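Side-chain contacts in hypothetical protein TM1380 (Thermotoga maritima, PDB 1Z85), which probably methylates N3 of uridine 1498 in 16S rRNA of the assembled 30S subunit, with S-adenosyl-L-methionine as methyl donor: residues V26-R31 with D45-T50; K105-G110 with E137-C142; H34-V39 with C59-L64; F101-C106 with I114-F119. All coordinates share one frame; numbering follows the deposited sequence.

Contact 1 of 4, residues V26-R31 with D45-T50; sequences VIFDER and DVIEAT
F28 lays the rim of its ring against A49, and this edge is the tight part of the contact. CE2 of F28 lies 3.9 Å from CB of A49, close to the ring plane, so the methyl group meets the edge of the ring. At the neighbouring ring carbon, CZ of F28 is 4.1 Å from CD1 of I47, which comes in obliquely from the opposite direction. I47 holds CG1 between its backbone N and carbonyl carbon (chi1 61°) and is extended beyond it, which carries CD1 out to the phenylalanine. V26 adds the third touch, its CG1 standing 4.1 Å from CB of A49. All four residues are buried and the grip is purely apolar. Strands 26-28 and 46-50 are not neighbours in the sheet: their axes, at 83° to each other, come no closer than 9.0 Å across the interior of the beta sheet of the PUA-like domain. A71 of strand 69-78 touches both F28 and I47, and F17 of strand 16-22 also packs on F28. The outer side of strand 46-50 is more open to solvent, and mixed in character. E48 points away from the packed interior and hydrogen-bonds S56 and Y145, while V46, on the exposed side, lies along T58 and I60. Beyond F28, D29 caps the start of helix 30-38 through OD1, which accepts from the backbone N of E32.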
loop_
_atom_site.group_PDB
_atom_site.type_symbol
_atom_site.label_atom_id
_atom_site.label_comp_id
_atom_site.label_asym_id
_atom_site.label_seq_id
_atom_site.Cartn_x
_atom_site.Cartn_y
_atom_site.Cartn_z
ATOM N N VAL B 26 35.895 0.549 3.532
ATOM C CA VAL B 26 34.576 0.769 4.070
ATOM C C VAL B 26 34.535 -0.029 5.365
ATOM O O VAL B 26 34.925 -1.197 5.381
ATOM C CB VAL B 26 33.470 0.343 3.075
ATOM C CG1 VAL B 26 32.116 0.560 3.653
ATOM C CG2 VAL B 26 33.596 1.130 1.758
ATOM N N ILE B 27 34.147 0.627 6.458
ATOM C CA ILE B 27 33.984 -0.060 7.742
ATOM C C ILE B 27 32.518 -0.187 8.070
ATOM O O ILE B 27 31.727 0.690 7.766
ATOM C CB ILE B 27 34.770 0.613 8.935
ATOM C CG1 ILE B 27 34.242 2.012 9.246
ATOM C CG2 ILE B 27 36.296 0.649 8.656
ATOM N N PHE B 28 32.169 -1.289 8.717
ATOM C CA PHE B 28 30.783 -1.657 8.954
ATOM C C PHE B 28 30.543 -1.919 10.432
ATOM O O PHE B 28 31.397 -2.521 11.099
ATOM C CB PHE B 28 30.449 -2.928 8.184
ATOM C CG PHE B 28 30.772 -2.866 6.708
ATOM C CD1 PHE B 28 32.054 -3.115 6.253
ATOM C CD2 PHE B 28 29.772 -2.624 5.779
ATOM C CE1 PHE B 28 32.329 -3.091 4.910
ATOM C CE2 PHE B 28 30.043 -2.595 4.417
ATOM C CZ PHE B 28 31.312 -2.838 3.983
ATOM N N ASP B 29 29.383 -1.485 10.930
ATOM C CA ASP B 29 29.014 -1.672 12.332
ATOM C C ASP B 29 28.489 -3.087 12.636
ATOM O O ASP B 29 28.487 -3.973 11.760
ATOM C CB ASP B 29 28.032 -0.578 12.787
ATOM C CG ASP B 29 26.650 -0.682 12.135
ATOM O OD1 ASP B 29 26.400 -1.600 11.326
ATOM O OD2 ASP B 29 25.795 0.169 12.461
ATOM N N GLU B 30 28.072 -3.308 13.883
ATOM C CA GLU B 30 27.714 -4.666 14.326
ATOM C C GLU B 30 26.524 -5.202 13.570
ATOM O O GLU B 30 26.465 -6.372 13.234
ATOM C CB GLU B 30 27.397 -4.702 15.813
ATOM C CG GLU B 30 26.924 -6.075 16.286
ATOM C CD GLU B 30 26.959 -6.234 17.783
ATOM O OE1 GLU B 30 27.416 -5.296 18.494
ATOM O OE2 GLU B 30 26.517 -7.311 18.247
ATOM N N ARG B 31 25.571 -4.316 13.318
ATOM C CA ARG B 31 24.364 -4.651 12.605
ATOM C C ARG B 31 24.679 -5.225 11.239
ATOM O O ARG B 31 24.131 -6.255 10.879
ATOM C CB ARG B 31 23.492 -3.407 12.497
ATOM C CG ARG B 31 22.373 -3.504 11.488
ATOM C CD ARG B 31 21.412 -2.354 11.670
ATOM N NE ARG B 31 20.703 -2.549 12.912
ATOM C CZ ARG B 31 19.507 -3.126 13.035
ATOM N NH1 ARG B 31 18.804 -3.548 11.975
ATOM N NH2 ARG B 31 18.990 -3.239 14.249
ATOM N N ASP B 45 35.587 -12.371 -0.378
ATOM C CA ASP B 45 34.394 -12.109 -1.196
ATOM C C ASP B 45 34.301 -10.640 -1.644
ATOM O O ASP B 45 34.536 -9.734 -0.853
ATOM C CB ASP B 45 33.121 -12.476 -0.415
ATOM C CG ASP B 45 32.975 -13.970 -0.177
ATOM O OD1 ASP B 45 33.849 -14.764 -0.625
ATOM O OD2 ASP B 45 31.964 -14.352 0.456
ATOM N N VAL B 46 33.955 -10.419 -2.913
ATOM C CA VAL B 46 33.696 -9.075 -3.425
ATOM C C VAL B 46 32.248 -8.649 -3.126
ATOM O O VAL B 46 31.294 -9.380 -3.392
ATOM C CB VAL B 46 33.956 -8.980 -4.937
ATOM C CG1 VAL B 46 33.352 -7.687 -5.524
ATOM C CG2 VAL B 46 35.458 -9.052 -5.214
ATOM N N ILE B 47 32.087 -7.450 -2.595
ATOM C CA ILE B 47 30.764 -6.964 -2.153
ATOM C C ILE B 47 30.545 -5.530 -2.578
ATOM O O ILE B 47 31.493 -4.841 -2.951
ATOM C CB ILE B 47 30.631 -7.027 -0.620
ATOM C CG1 ILE B 47 31.682 -6.126 0.048
ATOM C CG2 ILE B 47 30.732 -8.496 -0.126
ATOM C CD1 ILE B 47 31.631 -6.159 1.535
ATOM N N GLU B 48 29.287 -5.091 -2.490
ATOM C CA GLU B 48 28.914 -3.742 -2.788
ATOM C C GLU B 48 28.332 -3.089 -1.533
ATOM O O GLU B 48 27.438 -3.658 -0.881
ATOM C CB GLU B 48 27.876 -3.705 -3.900
ATOM C CG GLU B 48 27.671 -2.281 -4.438
ATOM C CD GLU B 48 26.462 -2.101 -5.358
ATOM O OE1 GLU B 48 25.754 -3.083 -5.683
ATOM O OE2 GLU B 48 26.230 -0.943 -5.755
ATOM N N ALA B 49 28.852 -1.906 -1.209
ATOM C CA ALA B 49 28.315 -1.070 -0.138
ATOM C C ALA B 49 27.944 0.298 -0.658
ATOM O O ALA B 49 28.378 0.684 -1.741
ATOM C CB ALA B 49 29.320 -0.932 0.996
ATOM N N THR B 50 27.101 0.991 0.106
ATOM C CA THR B 50 26.868 2.414 -0.075
ATOM C C THR B 50 27.152 3.147 1.212
ATOM O O THR B 50 27.050 2.574 2.292
ATOM C CB THR B 50 25.428 2.727 -0.507
ATOM O OG1 THR B 50 25.258 4.153 -0.643
ATOM C CG2 THR B 50 24.435 2.172 0.483
#

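Contact 2 of 4, residues K105-G110 with E137-C142; sequences KCVELG and EAAKQC
V107 fits against the backbone and two alanines of helix 128-142. Its methyl contacts are divided between the branches: CG2 lies 3.9 Å from CB of A138, whereas CG1, anti to the backbone N (chi1 179°), reaches 4.0 Å from CB of A139. CG1 of V107 also lies against the backbone, 3.5 Å from N of A139. Small residues at 138 and 139 let the helices come close, with CA of V107 and CA of A139 6.2 Å apart. A second touch is between an aliphatic carbon and sulfur, CG of E108 lying 3.9 Å from SG of C142.

The charged groups point elsewhere. OE1 of E108 pairs with NZ of K105 in a salt bridge whose hydrogen bond is weak, and OE2 hydrogen-bonds T218 OG1 and R215 N of the second subunit. On the other helix, K140 NZ meets E137 OE1 at 3.0 Å, on the syn side but 30° out of the carboxylate plane.

Backbone bonds end helix 96-108 in a Schellman motif, with G110 at positive phi as the C-prime residue. The contact thus separates its chemistry: an apolar seam joins the two helices, while the carboxylate of E108 is held mainly by T218 and R215 of the second subunit, with a weaker bond to K105.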
loop_
_atom_site.group_PDB
_atom_site.type_symbol
_atom_site.label_atom_id
_atom_site.label_comp_id
_atom_site.label_asym_id
_atom_site.label_seq_id
_atom_site.Cartn_x
_atom_site.Cartn_y
_atom_site.Cartn_z
ATOM N N LYS B 105 7.981 3.772 3.624
ATOM C CA LYS B 105 7.330 4.305 2.407
ATOM C C LYS B 105 7.953 5.541 1.907
ATOM O O LYS B 105 8.064 5.729 0.703
ATOM C CB LYS B 105 5.847 4.541 2.670
ATOM C CG LYS B 105 4.962 3.294 2.416
ATOM C CD LYS B 105 5.636 2.009 2.870
ATOM C CE LYS B 105 5.393 0.870 1.952
ATOM N NZ LYS B 105 6.324 -0.296 2.235
ATOM N N CYS B 106 8.372 6.417 2.801
ATOM C CA CYS B 106 9.152 7.589 2.379
ATOM C C CYS B 106 10.457 7.252 1.649
ATOM O O CYS B 106 10.820 7.899 0.668
ATOM C CB CYS B 106 9.504 8.448 3.584
ATOM S SG CYS B 106 8.160 9.453 4.211
ATOM N N VAL B 107 11.194 6.258 2.129
ATOM C CA VAL B 107 12.387 5.774 1.388
ATOM C C VAL B 107 11.974 5.268 0.042
ATOM O O VAL B 107 12.534 5.625 -0.985
ATOM C CB VAL B 107 13.108 4.603 2.140
ATOM C CG1 VAL B 107 14.301 4.089 1.378
ATOM C CG2 VAL B 107 13.520 5.022 3.541
ATOM N N GLU B 108 10.984 4.404 0.055
ATOM C CA GLU B 108 10.515 3.760 -1.130
ATOM C C GLU B 108 10.052 4.675 -2.245
ATOM O O GLU B 108 10.293 4.403 -3.405
ATOM C CB GLU B 108 9.336 2.850 -0.767
ATOM C CG GLU B 108 9.334 1.641 -1.534
ATOM C CD GLU B 108 8.091 0.804 -1.337
ATOM O OE1 GLU B 108 7.561 0.754 -0.211
ATOM O OE2 GLU B 108 7.687 0.191 -2.344
ATOM N N LEU B 109 9.342 5.723 -1.872
ATOM C CA LEU B 109 8.682 6.647 -2.785
ATOM C C LEU B 109 9.502 7.878 -3.126
ATOM O O LEU B 109 8.959 8.892 -3.612
ATOM C CB LEU B 109 7.328 7.109 -2.189
ATOM C CG LEU B 109 6.330 5.946 -1.988
ATOM C CD1 LEU B 109 5.104 6.364 -1.219
ATOM C CD2 LEU B 109 5.941 5.360 -3.334
ATOM N N GLY B 110 10.790 7.824 -2.870
ATOM C CA GLY B 110 11.665 8.899 -3.296
ATOM C C GLY B 110 11.597 10.212 -2.531
ATOM O O GLY B 110 12.078 11.244 -3.004
ATOM N N GLU B 137 17.734 0.245 6.524
ATOM C CA GLU B 137 17.371 -1.111 6.116
ATOM C C GLU B 137 16.482 -1.043 4.889
ATOM O O GLU B 137 16.668 -1.807 3.974
ATOM C CB GLU B 137 16.699 -1.903 7.261
ATOM C CG GLU B 137 17.659 -2.226 8.474
ATOM C CD GLU B 137 18.876 -3.137 8.130
ATOM O OE1 GLU B 137 19.049 -3.561 6.969
ATOM O OE2 GLU B 137 19.677 -3.436 9.028
ATOM N N ALA B 138 15.553 -0.097 4.860
ATOM C CA ALA B 138 14.700 0.121 3.665
ATOM C C ALA B 138 15.486 0.504 2.415
ATOM O O ALA B 138 15.282 -0.055 1.330
ATOM C CB ALA B 138 13.642 1.188 3.948
ATOM N N ALA B 139 16.375 1.465 2.546
ATOM C CA ALA B 139 17.230 1.870 1.440
ATOM C C ALA B 139 18.073 0.712 0.919
ATOM O O ALA B 139 18.222 0.561 -0.281
ATOM C CB ALA B 139 18.120 3.032 1.907
ATOM N N LYS B 140 18.633 -0.119 1.802
ATOM C CA LYS B 140 19.463 -1.250 1.331
ATOM C C LYS B 140 18.593 -2.172 0.492
ATOM O O LYS B 140 19.033 -2.665 -0.532
ATOM C CB LYS B 140 20.110 -2.046 2.478
ATOM C CG LYS B 140 21.318 -1.380 3.123
ATOM C CD LYS B 140 21.533 -1.864 4.583
ATOM C CE LYS B 140 21.536 -3.402 4.706
ATOM N NZ LYS B 140 21.884 -3.867 6.084
ATOM N N GLN B 141 17.339 -2.354 0.906
ATOM C CA GLN B 141 16.401 -3.146 0.123
ATOM C C GLN B 141 15.989 -2.497 -1.227
ATOM O O GLN B 141 15.892 -3.195 -2.263
ATOM C CB GLN B 141 15.195 -3.521 0.983
ATOM C CG GLN B 141 14.589 -4.890 0.657
ATOM N N CYS B 142 15.789 -1.182 -1.253
ATOM C CA CYS B 142 15.336 -0.489 -2.479
ATOM C C CYS B 142 16.472 -0.059 -3.380
ATOM O O CYS B 142 16.221 0.521 -4.443
ATOM C CB CYS B 142 14.488 0.745 -2.131
ATOM S SG CYS B 142 12.932 0.234 -1.567
#

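Contact 3 of 4, residues H34-V39 with C59-L64; sequences HHMRVV and CILKSL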
loop_
_atom_site.group_PDB
_atom_site.type_symbol
_atom_site.label_atom_id
_atom_site.label_comp_id
_atom_site.label_asym_id
_atom_site.label_seq_id
_atom_site.Cartn_x
_atom_site.Cartn_y
_atom_site.Cartn_z
ATOM N N HIS B 34 26.419 -8.789 11.258
ATOM C CA HIS B 34 25.452 -9.864 11.461
ATOM C C HIS B 34 24.741 -10.223 10.164
ATOM O O HIS B 34 24.469 -11.385 9.915
ATOM C CB HIS B 34 24.408 -9.491 12.522
ATOM C CG HIS B 34 23.378 -10.560 12.757
ATOM N ND1 HIS B 34 22.070 -10.445 12.329
ATOM C CD2 HIS B 34 23.473 -11.776 13.346
ATOM C CE1 HIS B 34 21.400 -11.533 12.661
ATOM N NE2 HIS B 34 22.228 -12.355 13.281
ATOM N N HIS B 35 24.451 -9.218 9.341
ATOM C CA HIS B 35 23.709 -9.398 8.084
ATOM C C HIS B 35 24.595 -10.123 7.099
ATOM O O HIS B 35 24.113 -10.910 6.305
ATOM C CB HIS B 35 23.171 -8.022 7.581
ATOM C CG HIS B 35 22.695 -7.983 6.150
ATOM N ND1 HIS B 35 22.724 -6.822 5.398
ATOM C CD2 HIS B 35 22.171 -8.938 5.339
ATOM C CE1 HIS B 35 22.253 -7.065 4.186
ATOM N NE2 HIS B 35 21.912 -8.342 4.124
HETATM N N MSE B 36 25.898 -9.896 7.191
HETATM C CA MSE B 36 26.868 -10.582 6.323
HETATM C C MSE B 36 27.046 -12.051 6.719
HETATM O O MSE B 36 27.113 -12.910 5.857
HETATM C CB MSE B 36 28.220 -9.875 6.363
HETATM C CG MSE B 36 28.212 -8.474 5.747
HETATM SE SE MSE B 36 29.962 -7.518 5.881
HETATM C CE MSE B 36 29.568 -5.911 4.669
ATOM N N ARG B 37 27.114 -12.319 8.020
ATOM C CA ARG B 37 27.143 -13.693 8.550
ATOM C C ARG B 37 25.893 -14.506 8.224
ATOM O O ARG B 37 25.959 -15.731 8.107
ATOM C CB ARG B 37 27.339 -13.696 10.068
ATOM C CG ARG B 37 28.779 -13.853 10.493
ATOM C CD ARG B 37 28.893 -14.053 12.009
ATOM N NE ARG B 37 28.231 -12.983 12.766
ATOM C CZ ARG B 37 28.624 -11.706 12.799
ATOM N NH1 ARG B 37 29.684 -11.281 12.095
ATOM N NH2 ARG B 37 27.937 -10.837 13.540
ATOM N N VAL B 38 24.764 -13.822 8.101
ATOM C CA VAL B 38 23.511 -14.438 7.668
ATOM C C VAL B 38 23.606 -14.875 6.193
ATOM O O VAL B 38 23.342 -16.034 5.869
ATOM C CB VAL B 38 22.317 -13.485 7.959
ATOM C CG1 VAL B 38 21.307 -13.418 6.806
ATOM C CG2 VAL B 38 21.656 -13.877 9.279
ATOM N N VAL B 39 24.025 -13.967 5.315
ATOM C CA VAL B 39 24.344 -14.307 3.916
ATOM C C VAL B 39 25.602 -15.218 3.829
ATOM O O VAL B 39 25.947 -15.741 2.754
ATOM C CB VAL B 39 24.488 -12.996 3.066
ATOM C CG1 VAL B 39 25.043 -13.269 1.666
ATOM C CG2 VAL B 39 23.140 -12.300 2.955
ATOM N N CYS B 59 33.984 -3.592 -3.190
ATOM C CA CYS B 59 35.018 -3.862 -2.192
ATOM C C CYS B 59 35.341 -5.357 -2.061
ATOM O O CYS B 59 34.540 -6.224 -2.424
ATOM C CB CYS B 59 34.599 -3.334 -0.805
ATOM S SG CYS B 59 33.842 -1.695 -0.758
ATOM N N ILE B 60 36.535 -5.635 -1.548
ATOM C CA ILE B 60 36.924 -6.980 -1.148
ATOM C C ILE B 60 36.918 -7.054 0.383
ATOM O O ILE B 60 37.621 -6.301 1.054
ATOM C CB ILE B 60 38.313 -7.362 -1.694
ATOM C CG1 ILE B 60 38.395 -7.041 -3.195
ATOM C CG2 ILE B 60 38.594 -8.846 -1.391
ATOM C CD1 ILE B 60 39.571 -7.688 -3.937
ATOM N N LEU B 61 36.113 -7.963 0.923
ATOM C CA LEU B 61 35.991 -8.142 2.375
ATOM C C LEU B 61 37.326 -8.621 2.938
ATOM O O LEU B 61 37.925 -9.553 2.386
ATOM C CB LEU B 61 34.862 -9.143 2.697
ATOM C CG LEU B 61 34.388 -9.343 4.147
ATOM C CD1 LEU B 61 33.976 -8.022 4.792
ATOM C CD2 LEU B 61 33.217 -10.339 4.227
ATOM N N LYS B 62 37.808 -7.962 3.997
ATOM C CA LYS B 62 39.063 -8.365 4.666
ATOM C C LYS B 62 38.746 -9.024 6.004
ATOM O O LYS B 62 39.145 -10.160 6.245
ATOM C CB LYS B 62 39.999 -7.170 4.921
ATOM C CG LYS B 62 40.368 -6.317 3.702
ATOM C CD LYS B 62 41.145 -5.035 4.111
ATOM C CE LYS B 62 40.435 -4.231 5.234
ATOM N NZ LYS B 62 40.781 -2.772 5.275
ATOM N N SER B 63 38.042 -8.283 6.863
ATOM C CA SER B 63 37.685 -8.728 8.206
ATOM C C SER B 63 36.176 -8.850 8.303
ATOM O O SER B 63 35.445 -7.988 7.835
ATOM C CB SER B 63 38.174 -7.730 9.275
ATOM O OG SER B 63 37.143 -7.404 10.226
ATOM N N LEU B 64 35.725 -9.936 8.912
ATOM C CA LEU B 64 34.362 -10.054 9.391
ATOM C C LEU B 64 34.458 -10.662 10.783
ATOM O O LEU B 64 34.891 -11.827 10.941
ATOM C CB LEU B 64 33.534 -10.937 8.461
ATOM C CG LEU B 64 32.054 -11.084 8.809
ATOM C CD1 LEU B 64 31.428 -9.726 9.072
ATOM C CD2 LEU B 64 31.304 -11.815 7.705
#
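L64 is gripped from two neighbouring positions of helix 30-38. Its CD2 lies 3.9 Å from CB of M36, a selenomethionine, and its CD1 is 4.1 Å from SE of the same residue. R37 reaches CD1 of L64 as well, with NH1 at 3.8 Å; the guanidinium comes at the methyl obliquely. Three residues earlier in the strand, CD1 of L61 stands 4.2 Å from SE of M36, so the selenium is touched by both leucines.

Torsions account for this convergence. M36 has CG anti to its carbonyl carbon and is extended from there on (chi2 177°), pushing SE into the domain. Both leucines place CG anti to the backbone N, chi1 -177° in L64, which sends their branched ends toward the helix. R37 instead bends at chi3, and the bend brings its guanidinium over to L64.

In the next shell, I47, F28 and L41 pack round M36, and L41 also meets L61. A69 lies against L64. The strand itself is irregular here: K62 and S63 both face A70 in a classic beta bulge, just before L64. R37 makes weak hydrogen bonds from NH1 to K65 O and from NH2 to K66 O, in the loop that follows the strand.

Helix 34-38 crosses strand 59-64 at 106°, packing on the beta sheet of the PUA-like domain. The contact is therefore graded, with the selenoether buried among hydrocarbon and the probably charged guanidinium at the exposed border, near both an alkyl neighbour and loop carbonyls.

Contact 4 of 4, residues F101-C106 with I114-F119; sequences FLIEKC and IFFHKF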
loop_
_atom_site.group_PDB
_atom_site.type_symbol
_atom_site.label_atom_id
_atom_site.label_comp_id
_atom_site.label_asym_id
_atom_site.label_seq_id
_atom_site.Cartn_x
_atom_site.Cartn_y
_atom_site.Cartn_z
ATOM N N PHE B 101 6.239 2.162 9.254
ATOM C CA PHE B 101 5.580 2.082 7.933
ATOM C C PHE B 101 5.734 3.350 7.111
ATOM O O PHE B 101 6.138 3.299 5.951
ATOM C CB PHE B 101 4.076 1.727 8.078
ATOM C CG PHE B 101 3.327 1.777 6.784
ATOM C CD1 PHE B 101 3.394 0.719 5.891
ATOM C CD2 PHE B 101 2.612 2.901 6.428
ATOM C CE1 PHE B 101 2.734 0.797 4.643
ATOM C CE2 PHE B 101 1.984 2.998 5.219
ATOM C CZ PHE B 101 2.037 1.961 4.307
ATOM N N LEU B 102 5.469 4.501 7.727
ATOM C CA LEU B 102 5.541 5.747 7.003
ATOM C C LEU B 102 6.959 6.081 6.578
ATOM O O LEU B 102 7.186 6.503 5.448
ATOM C CB LEU B 102 4.971 6.901 7.803
ATOM C CG LEU B 102 3.460 6.887 8.058
ATOM C CD1 LEU B 102 3.100 8.001 9.064
ATOM C CD2 LEU B 102 2.720 7.081 6.748
ATOM N N ILE B 103 7.913 5.932 7.494
ATOM C CA ILE B 103 9.311 6.053 7.153
ATOM C C ILE B 103 9.760 5.121 6.012
ATOM O O ILE B 103 10.512 5.529 5.137
ATOM C CB ILE B 103 10.184 5.679 8.350
ATOM C CG1 ILE B 103 9.933 6.621 9.537
ATOM C CG2 ILE B 103 11.653 5.738 7.981
ATOM C CD1 ILE B 103 10.506 6.063 10.848
ATOM N N GLU B 104 9.326 3.873 6.041
ATOM C CA GLU B 104 9.718 2.897 4.995
ATOM C C GLU B 104 9.216 3.311 3.635
ATOM O O GLU B 104 9.915 3.217 2.607
ATOM C CB GLU B 104 9.221 1.496 5.363
ATOM C CG GLU B 104 10.171 0.749 6.349
ATOM C CD GLU B 104 9.666 -0.616 6.926
ATOM O OE1 GLU B 104 8.577 -1.142 6.553
ATOM O OE2 GLU B 104 10.394 -1.126 7.818
ATOM N N LYS B 105 7.981 3.772 3.624
ATOM C CA LYS B 105 7.330 4.305 2.407
ATOM C C LYS B 105 7.953 5.541 1.907
ATOM O O LYS B 105 8.064 5.729 0.703
ATOM C CB LYS B 105 5.847 4.541 2.670
ATOM C CG LYS B 105 4.962 3.294 2.416
ATOM C CD LYS B 105 5.636 2.009 2.870
ATOM C CE LYS B 105 5.393 0.870 1.952
ATOM N NZ LYS B 105 6.324 -0.296 2.235
ATOM N N CYS B 106 8.372 6.417 2.801
ATOM C CA CYS B 106 9.152 7.589 2.379
ATOM C C CYS B 106 10.457 7.252 1.649
ATOM O O CYS B 106 10.820 7.899 0.668
ATOM C CB CYS B 106 9.504 8.448 3.584
ATOM S SG CYS B 106 8.160 9.453 4.211
ATOM N N ILE B 114 12.599 13.597 5.698
ATOM C CA ILE B 114 11.563 13.237 6.666
ATOM C C ILE B 114 11.691 14.171 7.905
ATOM O O ILE B 114 12.794 14.409 8.424
ATOM C CB ILE B 114 11.736 11.793 7.089
ATOM C CG1 ILE B 114 11.840 10.911 5.838
ATOM C CG2 ILE B 114 10.603 11.360 8.026
ATOM C CD1 ILE B 114 12.062 9.457 6.133
ATOM N N PHE B 115 10.550 14.698 8.344
ATOM C CA PHE B 115 10.450 15.567 9.520
ATOM C C PHE B 115 9.493 14.915 10.497
ATOM O O PHE B 115 8.327 14.642 10.176
ATOM C CB PHE B 115 9.966 16.970 9.166
ATOM C CG PHE B 115 10.934 17.749 8.336
ATOM C CD1 PHE B 115 11.906 18.524 8.929
ATOM C CD2 PHE B 115 10.884 17.697 6.935
ATOM C CE1 PHE B 115 12.802 19.247 8.153
ATOM C CE2 PHE B 115 11.792 18.372 6.154
ATOM C CZ PHE B 115 12.749 19.173 6.745
ATOM N N PHE B 116 9.984 14.674 11.704
ATOM C CA PHE B 116 9.178 14.054 12.756
ATOM C C PHE B 116 8.537 15.081 13.661
ATOM O O PHE B 116 9.224 15.792 14.395
ATOM C CB PHE B 116 10.056 13.078 13.550
ATOM C CG PHE B 116 10.466 11.901 12.755
ATOM C CD1 PHE B 116 9.514 11.025 12.297
ATOM C CD2 PHE B 116 11.780 11.675 12.443
ATOM C CE1 PHE B 116 9.886 9.944 11.569
ATOM C CE2 PHE B 116 12.153 10.570 11.698
ATOM C CZ PHE B 116 11.238 9.727 11.277
ATOM N N HIS B 117 7.208 15.109 13.659
ATOM C CA HIS B 117 6.457 16.009 14.508
ATOM C C HIS B 117 5.491 15.272 15.474
ATOM O O HIS B 117 4.800 14.341 15.128
ATOM C CB HIS B 117 5.710 17.039 13.611
ATOM C CG HIS B 117 5.057 18.158 14.374
ATOM N ND1 HIS B 117 3.686 18.244 14.531
ATOM C CD2 HIS B 117 5.578 19.223 15.028
ATOM C CE1 HIS B 117 3.396 19.305 15.273
ATOM N NE2 HIS B 117 4.522 19.945 15.546
ATOM N N LYS B 118 5.489 15.696 16.710
ATOM C CA LYS B 118 4.554 15.204 17.684
ATOM C C LYS B 118 3.313 16.144 17.705
ATOM O O LYS B 118 3.330 17.276 18.246
ATOM C CB LYS B 118 5.259 15.147 19.041
ATOM C CG LYS B 118 4.559 14.370 20.197
ATOM C CD LYS B 118 5.063 15.027 21.544
ATOM C CE LYS B 118 4.789 14.220 22.823
ATOM N NZ LYS B 118 5.876 14.391 23.891
ATOM N N PHE B 119 2.221 15.663 17.120
ATOM C CA PHE B 119 0.977 16.461 17.056
ATOM C C PHE B 119 0.383 16.511 18.441
ATOM O O PHE B 119 0.770 15.704 19.307
ATOM C CB PHE B 119 0.010 15.880 16.028
ATOM C CG PHE B 119 0.479 16.063 14.593
ATOM C CD1 PHE B 119 1.411 15.186 14.022
ATOM C CD2 PHE B 119 0.013 17.102 13.826
ATOM C CE1 PHE B 119 1.863 15.351 12.733
ATOM C CE2 PHE B 119 0.455 17.266 12.520
ATOM C CZ PHE B 119 1.384 16.386 11.972
#
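I103 sets CG1 anti to its carbonyl carbon (chi1 -62°) and extends from there (chi2 165°), so that CG1 and CD1 both arrive at the end of the F116 ring. CG1 of I103 lies in the plane of the ring, at its edge, 3.8 Å from CZ of F116; CD1 of I103 is also 3.8 Å from CZ of F116 but approaches obliquely. The two side chains cross at about a right angle. I114 CG2 lies over one face of the F116 ring, 3.7 Å above the plane and offset toward the rim. I114 in its turn sends CD1 to the helix, 3.7 Å from CB of C106 and 4.2 Å from CG2 of I103. The contact is wholly apolar and buried.

Helix 101-106 and strand 114-117 run nearly antiparallel (164°), as expected for the helix and second strand of a beta-alpha-beta unit, here strands 87-92 and 113-117 of the parallel sheet in the SPOUT, or alpha/beta-knot, domain. V91 of the first strand touches I114 and F116, while helix 128-142 packs on I103 through V134 and V135 and on F116 through A131.

In the fold
The four contacts form two pairs, one in each domain. Contacts 1 and 3, with centres 7 Å apart, share the interior of the PUA-like domain: helix 30-38 belongs to both, strands 46-50 and 55-64 are sheet neighbours, and the F28 ring packs on M36. Contacts 2 and 4 lie in the methyltransferase domain, their centres 13 Å apart, and use overlapping parts of helix 96-108, sharing K105 and C106. A salt bridge, R31 NH1 to E137 OE2 at 3.1 Å, joins contact 1 to contact 2 across the domains, and a probable hydrogen bond, K140 NZ to H35 ND1 at 3.1 Å, joins contact 3 to contact 2. Contact 4 touches neither PUA-side contact, its nearest atoms lying about 10 Å from contact 1 and about 14 Å from contact 3.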